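Slr0280 protein (Synechocystis sp., PDB 5H3K) is of unknown function, but carries a phosphodiester glycosidase (NAGPA-family) domain and so may act on phosphodiester-linked sugars. Local coordinates at residues A[380-393]-A[479-492]. Numbering follows the deposited sequence.
Sequences TFGRLSLSEIITTG and TTLNVNGRSTPEAF
Thr-391 and Asn-482 exchange the shortest backbone bonds between strands 385-392 and 481-488: Thr-391 N to Asn-482 O and Asn-482 N to Thr-391 O both measure 2.8 Å, each donor lying in the plane of the carbonyl it meets. Reciprocal pairs recur at every second residue, Ile-389 with Asn-484, Ser-387 with Arg-486 and Ser-385 with Thr-488, although Ser-387 N to Arg-486 O is weak at 3.3 Å. On the side bearing Thr-391 and Asn-482 a water bridges the two strands, hydrogen-bonded to Ile-389 O, Thr-391 OG1 and Asn-482 OD1, 2.7 Å from the last. There too Arg-486 grips Glu-490 side-on, NE and NH2 both converging on OE1 in the guanidinium plane, a salt bridge tying the strand to the 3-10 segment that starts at Glu-490.

The other side carries most of the apolar packing. Leu-481 CD2 lies 3.7 Å from Thr-392 CG2 and also meets Ile-390 CG2, while strand 460-466 covers Ile-390, Leu-481 and Val-483. Val-483 CG1 rests against Glu-388, whose carboxylate forms a salt bridge with Arg-414. Leu-386 CD1 touches Arg-486 O. Where the strands part, a cis peptide precedes Pro-489, whose CD sits 3.2 Å from Arg-383 O. Beyond it the Phe-492 ring is clasped on opposite faces: Thr-380 CG2 stands over its centre, 3.9 Å from the centroid, and Leu-384 CD1 approaches nearer the rim. With CG of Leu-384 anti to its backbone N (chi1 171°) and chi2 at 69°, CD1 is brought to the ring; Gly-382 CA lies at the ring's edge, in its plane. Strand 379-392 also pairs with 369-373 and 397-403, whereas 481-488 pairs in this sheet with 379-392 alone: a long-range antiparallel pair joining an edge strand of the phosphodiester glycosidase family region to a large mixed sheet.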
loop_
_atom_site.group_PDB
_atom_site.type_symbol
_atom_site.label_atom_id
_atom_site.label_comp_id
_atom_site.label_asym_id
_atom_site.label_seq_id
_atom_site.Cartn_x
_atom_site.Cartn_y
_atom_site.Cartn_z
ATOM N N THR A 380 4.495 -17.220 9.814
ATOM C CA THR A 380 3.512 -18.295 9.897
ATOM C C THR A 380 2.204 -17.797 9.298
ATOM O O THR A 380 1.939 -16.592 9.314
ATOM C CB THR A 380 3.281 -18.804 11.351
ATOM O OG1 THR A 380 2.691 -20.106 11.308
ATOM C CG2 THR A 380 2.347 -17.868 12.148
ATOM N N PHE A 381 1.415 -18.721 8.751
ATOM C CA PHE A 381 0.121 -18.407 8.143
ATOM C C PHE A 381 -0.903 -19.336 8.770
ATOM O O PHE A 381 -0.579 -20.473 9.145
ATOM C CB PHE A 381 0.139 -18.672 6.628
ATOM C CG PHE A 381 0.958 -17.683 5.814
ATOM C CD1 PHE A 381 2.350 -17.685 5.867
ATOM C CD2 PHE A 381 0.330 -16.815 4.925
ATOM C CE1 PHE A 381 3.108 -16.796 5.085
ATOM C CE2 PHE A 381 1.071 -15.935 4.133
ATOM C CZ PHE A 381 2.470 -15.926 4.217
ATOM N N GLY A 382 -2.150 -18.887 8.869
ATOM C CA GLY A 382 -3.189 -19.761 9.382
ATOM C C GLY A 382 -4.477 -18.999 9.524
ATOM O O GLY A 382 -4.549 -17.844 9.128
ATOM N N ARG A 383 -5.491 -19.643 10.084
ATOM C CA ARG A 383 -6.757 -18.971 10.338
ATOM C C ARG A 383 -6.805 -18.654 11.822
ATOM O O ARG A 383 -6.836 -19.553 12.665
ATOM C CB ARG A 383 -7.920 -19.849 9.890
ATOM C CG ARG A 383 -7.832 -20.146 8.392
ATOM C CD ARG A 383 -9.096 -20.801 7.862
ATOM N NE ARG A 383 -9.031 -21.011 6.410
ATOM C CZ ARG A 383 -8.469 -22.068 5.820
ATOM N NH1 ARG A 383 -7.904 -23.026 6.544
ATOM N NH2 ARG A 383 -8.472 -22.165 4.498
ATOM N N LEU A 384 -6.779 -17.362 12.132
ATOM C CA LEU A 384 -6.459 -16.903 13.471
ATOM C C LEU A 384 -7.694 -16.566 14.307
ATOM O O LEU A 384 -8.627 -15.905 13.849
ATOM C CB LEU A 384 -5.532 -15.683 13.377
ATOM C CG LEU A 384 -5.244 -14.903 14.660
ATOM C CD1 LEU A 384 -4.396 -15.748 15.605
ATOM C CD2 LEU A 384 -4.552 -13.590 14.301
ATOM N N SER A 385 -7.700 -17.025 15.548
ATOM C CA SER A 385 -8.674 -16.520 16.511
ATOM C C SER A 385 -7.954 -16.202 17.816
ATOM O O SER A 385 -6.881 -16.733 18.097
ATOM C CB SER A 385 -9.823 -17.506 16.722
ATOM O OG SER A 385 -9.330 -18.720 17.249
ATOM N N LEU A 386 -8.538 -15.307 18.598
ATOM C CA LEU A 386 -7.925 -14.902 19.852
ATOM C C LEU A 386 -9.020 -14.929 20.887
ATOM O O LEU A 386 -10.107 -14.421 20.638
ATOM C CB LEU A 386 -7.376 -13.482 19.735
ATOM C CG LEU A 386 -6.905 -12.823 21.034
ATOM C CD1 LEU A 386 -5.611 -13.469 21.503
ATOM C CD2 LEU A 386 -6.737 -11.308 20.858
ATOM N N SER A 387 -8.771 -15.553 22.029
ATOM C CA SER A 387 -9.707 -15.418 23.135
ATOM C C SER A 387 -8.956 -14.870 24.334
ATOM O O SER A 387 -7.807 -15.244 24.584
ATOM C CB SER A 387 -10.399 -16.745 23.466
ATOM O OG SER A 387 -9.480 -17.695 23.961
ATOM N N GLU A 388 -9.594 -13.951 25.052
ATOM C CA GLU A 388 -9.012 -13.418 26.272
ATOM C C GLU A 388 -9.828 -13.915 27.442
ATOM O O GLU A 388 -11.043 -13.740 27.465
ATOM C CB GLU A 388 -9.031 -11.889 26.257
ATOM C CG GLU A 388 -8.253 -11.281 25.091
ATOM C CD GLU A 388 -8.061 -9.786 25.225
ATOM O OE1 GLU A 388 -9.067 -9.037 25.173
ATOM O OE2 GLU A 388 -6.897 -9.363 25.392
ATOM N N ILE A 389 -9.159 -14.546 28.400
ATOM C CA ILE A 389 -9.817 -14.944 29.642
ATOM C C ILE A 389 -9.628 -13.838 30.661
ATOM O O ILE A 389 -8.497 -13.433 30.953
ATOM C CB ILE A 389 -9.237 -16.244 30.210
ATOM C CG1 ILE A 389 -9.399 -17.372 29.191
ATOM C CG2 ILE A 389 -9.941 -16.601 31.514
ATOM C CD1 ILE A 389 -10.795 -17.446 28.632
ATOM N N ILE A 390 -10.740 -13.329 31.175
ATOM C CA ILE A 390 -10.698 -12.336 32.232
ATOM C C ILE A 390 -11.028 -13.052 33.536
ATOM O O ILE A 390 -12.100 -13.644 33.656
ATOM C CB ILE A 390 -11.739 -11.237 31.999
ATOM C CG1 ILE A 390 -11.541 -10.590 30.624
ATOM C CG2 ILE A 390 -11.677 -10.183 33.116
ATOM C CD1 ILE A 390 -12.549 -9.478 30.327
ATOM N N THR A 391 -10.097 -12.999 34.490
ATOM C CA THR A 391 -10.236 -13.686 35.774
ATOM C C THR A 391 -10.320 -12.648 36.891
ATOM O O THR A 391 -9.454 -11.779 37.004
ATOM C CB THR A 391 -9.035 -14.618 36.046
ATOM O OG1 THR A 391 -8.980 -15.635 35.042
ATOM C CG2 THR A 391 -9.160 -15.291 37.418
ATOM N N THR A 392 -11.368 -12.736 37.704
ATOM C CA THR A 392 -11.595 -11.775 38.786
ATOM C C THR A 392 -10.872 -12.179 40.066
ATOM O O THR A 392 -10.280 -13.260 40.152
ATOM C CB THR A 392 -13.080 -11.652 39.146
ATOM O OG1 THR A 392 -13.481 -12.819 39.873
ATOM C CG2 THR A 392 -13.950 -11.493 37.907
ATOM N N GLY A 393 -10.951 -11.310 41.073
ATOM C CA GLY A 393 -10.283 -11.548 42.338
ATOM C C GLY A 393 -10.902 -12.667 43.153
ATOM O O GLY A 393 -10.373 -13.043 44.205
ATOM N N THR A 479 -13.519 -4.830 42.113
ATOM C CA THR A 479 -13.012 -6.151 41.722
ATOM C C THR A 479 -11.677 -6.038 40.971
ATOM O O THR A 479 -11.513 -5.178 40.088
ATOM C CB THR A 479 -14.041 -6.919 40.848
ATOM O OG1 THR A 479 -15.296 -6.969 41.537
ATOM C CG2 THR A 479 -13.575 -8.346 40.579
ATOM N N THR A 480 -10.728 -6.897 41.336
ATOM C CA THR A 480 -9.424 -6.974 40.671
ATOM C C THR A 480 -9.511 -7.935 39.476
ATOM O O THR A 480 -10.174 -8.963 39.568
ATOM C CB THR A 480 -8.339 -7.440 41.670
ATOM O OG1 THR A 480 -8.068 -6.376 42.594
ATOM C CG2 THR A 480 -7.045 -7.794 40.958
ATOM N N LEU A 481 -8.868 -7.592 38.354
ATOM C CA LEU A 481 -8.968 -8.413 37.141
ATOM C C LEU A 481 -7.606 -8.749 36.558
ATOM O O LEU A 481 -6.686 -7.924 36.564
ATOM C CB LEU A 481 -9.805 -7.716 36.059
ATOM C CG LEU A 481 -11.242 -7.312 36.366
ATOM C CD1 LEU A 481 -11.815 -6.517 35.200
ATOM C CD2 LEU A 481 -12.101 -8.534 36.634
ATOM N N ASN A 482 -7.481 -9.972 36.061
ATOM C CA ASN A 482 -6.356 -10.345 35.222
ATOM C C ASN A 482 -6.871 -10.734 33.844
ATOM O O ASN A 482 -7.874 -11.430 33.730
ATOM C CB ASN A 482 -5.580 -11.514 35.835
ATOM C CG ASN A 482 -4.611 -12.142 34.855
ATOM O OD1 ASN A 482 -4.884 -13.205 34.291
ATOM N ND2 ASN A 482 -3.476 -11.478 34.631
ATOM N N VAL A 483 -6.192 -10.272 32.795
ATOM C CA VAL A 483 -6.565 -10.650 31.431
ATOM C C VAL A 483 -5.438 -11.481 30.829
ATOM O O VAL A 483 -4.269 -11.090 30.879
ATOM C CB VAL A 483 -6.818 -9.415 30.552
ATOM C CG1 VAL A 483 -7.246 -9.836 29.146
ATOM C CG2 VAL A 483 -7.888 -8.533 31.175
ATOM N N ASN A 484 -5.788 -12.629 30.266
ATOM C CA ASN A 484 -4.802 -13.512 29.664
ATOM C C ASN A 484 -5.270 -13.900 28.258
ATOM O O ASN A 484 -6.323 -14.520 28.094
ATOM C CB ASN A 484 -4.608 -14.751 30.556
ATOM C CG ASN A 484 -3.438 -15.628 30.114
ATOM O OD1 ASN A 484 -3.603 -16.541 29.302
ATOM N ND2 ASN A 484 -2.255 -15.367 30.671
ATOM N N GLY A 485 -4.487 -13.537 27.249
ATOM C CA GLY A 485 -4.858 -13.822 25.872
ATOM C C GLY A 485 -4.060 -14.954 25.254
ATOM O O GLY A 485 -2.870 -15.117 25.536
ATOM N N ARG A 486 -4.715 -15.733 24.397
ATOM C CA ARG A 486 -4.066 -16.850 23.722
ATOM C C ARG A 486 -4.580 -16.996 22.296
ATOM O O ARG A 486 -5.797 -17.037 22.070
ATOM C CB ARG A 486 -4.313 -18.146 24.493
ATOM C CG ARG A 486 -3.672 -19.356 23.866
ATOM C CD ARG A 486 -3.595 -20.503 24.868
ATOM N NE ARG A 486 -3.125 -21.733 24.237
ATOM C CZ ARG A 486 -3.320 -22.955 24.733
ATOM N NH1 ARG A 486 -3.973 -23.119 25.878
ATOM N NH2 ARG A 486 -2.861 -24.017 24.083
ATOM N N SER A 487 -3.660 -17.089 21.336
ATOM C CA SER A 487 -4.045 -17.223 19.930
ATOM C C SER A 487 -4.141 -18.689 19.521
ATOM O O SER A 487 -3.478 -19.546 20.098
ATOM C CB SER A 487 -3.051 -16.510 19.014
ATOM O OG SER A 487 -2.857 -15.182 19.449
ATOM N N THR A 488 -4.983 -18.958 18.528
ATOM C CA THR A 488 -5.106 -20.277 17.911
ATOM C C THR A 488 -5.042 -20.033 16.409
ATOM O O THR A 488 -5.686 -19.112 15.911
ATOM C CB THR A 488 -6.441 -20.955 18.287
ATOM O OG1 THR A 488 -6.504 -21.131 19.710
ATOM C CG2 THR A 488 -6.576 -22.321 17.617
ATOM N N PRO A 489 -4.240 -20.823 15.675
ATOM C CA PRO A 489 -3.365 -21.929 16.102
ATOM C C PRO A 489 -2.279 -21.490 17.083
ATOM O O PRO A 489 -1.845 -20.338 17.042
ATOM C CB PRO A 489 -2.687 -22.385 14.792
ATOM C CG PRO A 489 -3.469 -21.787 13.681
ATOM C CD PRO A 489 -4.178 -20.577 14.220
ATOM N N GLU A 490 -1.841 -22.412 17.933
ATOM C CA GLU A 490 -0.808 -22.127 18.933
ATOM C C GLU A 490 0.446 -21.433 18.400
ATOM O O GLU A 490 1.043 -20.602 19.095
ATOM C CB GLU A 490 -0.443 -23.417 19.671
ATOM C CG GLU A 490 0.399 -23.230 20.942
ATOM C CD GLU A 490 -0.304 -22.430 22.038
ATOM O OE1 GLU A 490 -1.554 -22.310 22.017
ATOM O OE2 GLU A 490 0.407 -21.917 22.936
ATOM N N ALA A 491 0.851 -21.752 17.171
ATOM C CA ALA A 491 2.075 -21.169 16.616
ATOM C C ALA A 491 2.049 -19.646 16.541
ATOM O O ALA A 491 3.104 -19.010 16.543
ATOM C CB ALA A 491 2.393 -21.755 15.238
ATOM N N PHE A 492 0.859 -19.058 16.470
ATOM C CA PHE A 492 0.747 -17.605 16.367
ATOM C C PHE A 492 1.264 -16.912 17.619
ATOM O O PHE A 492 1.706 -15.764 17.561
ATOM C CB PHE A 492 -0.690 -17.175 16.069
ATOM C CG PHE A 492 -1.012 -17.133 14.598
ATOM C CD1 PHE A 492 -0.750 -15.991 13.852
ATOM C CD2 PHE A 492 -1.581 -18.230 13.966
ATOM C CE1 PHE A 492 -1.049 -15.941 12.484
ATOM C CE2 PHE A 492 -1.886 -18.196 12.604
ATOM C CZ PHE A 492 -1.614 -17.053 11.863
HETATM O O HOH W 1 -7.080 -14.373 33.214
#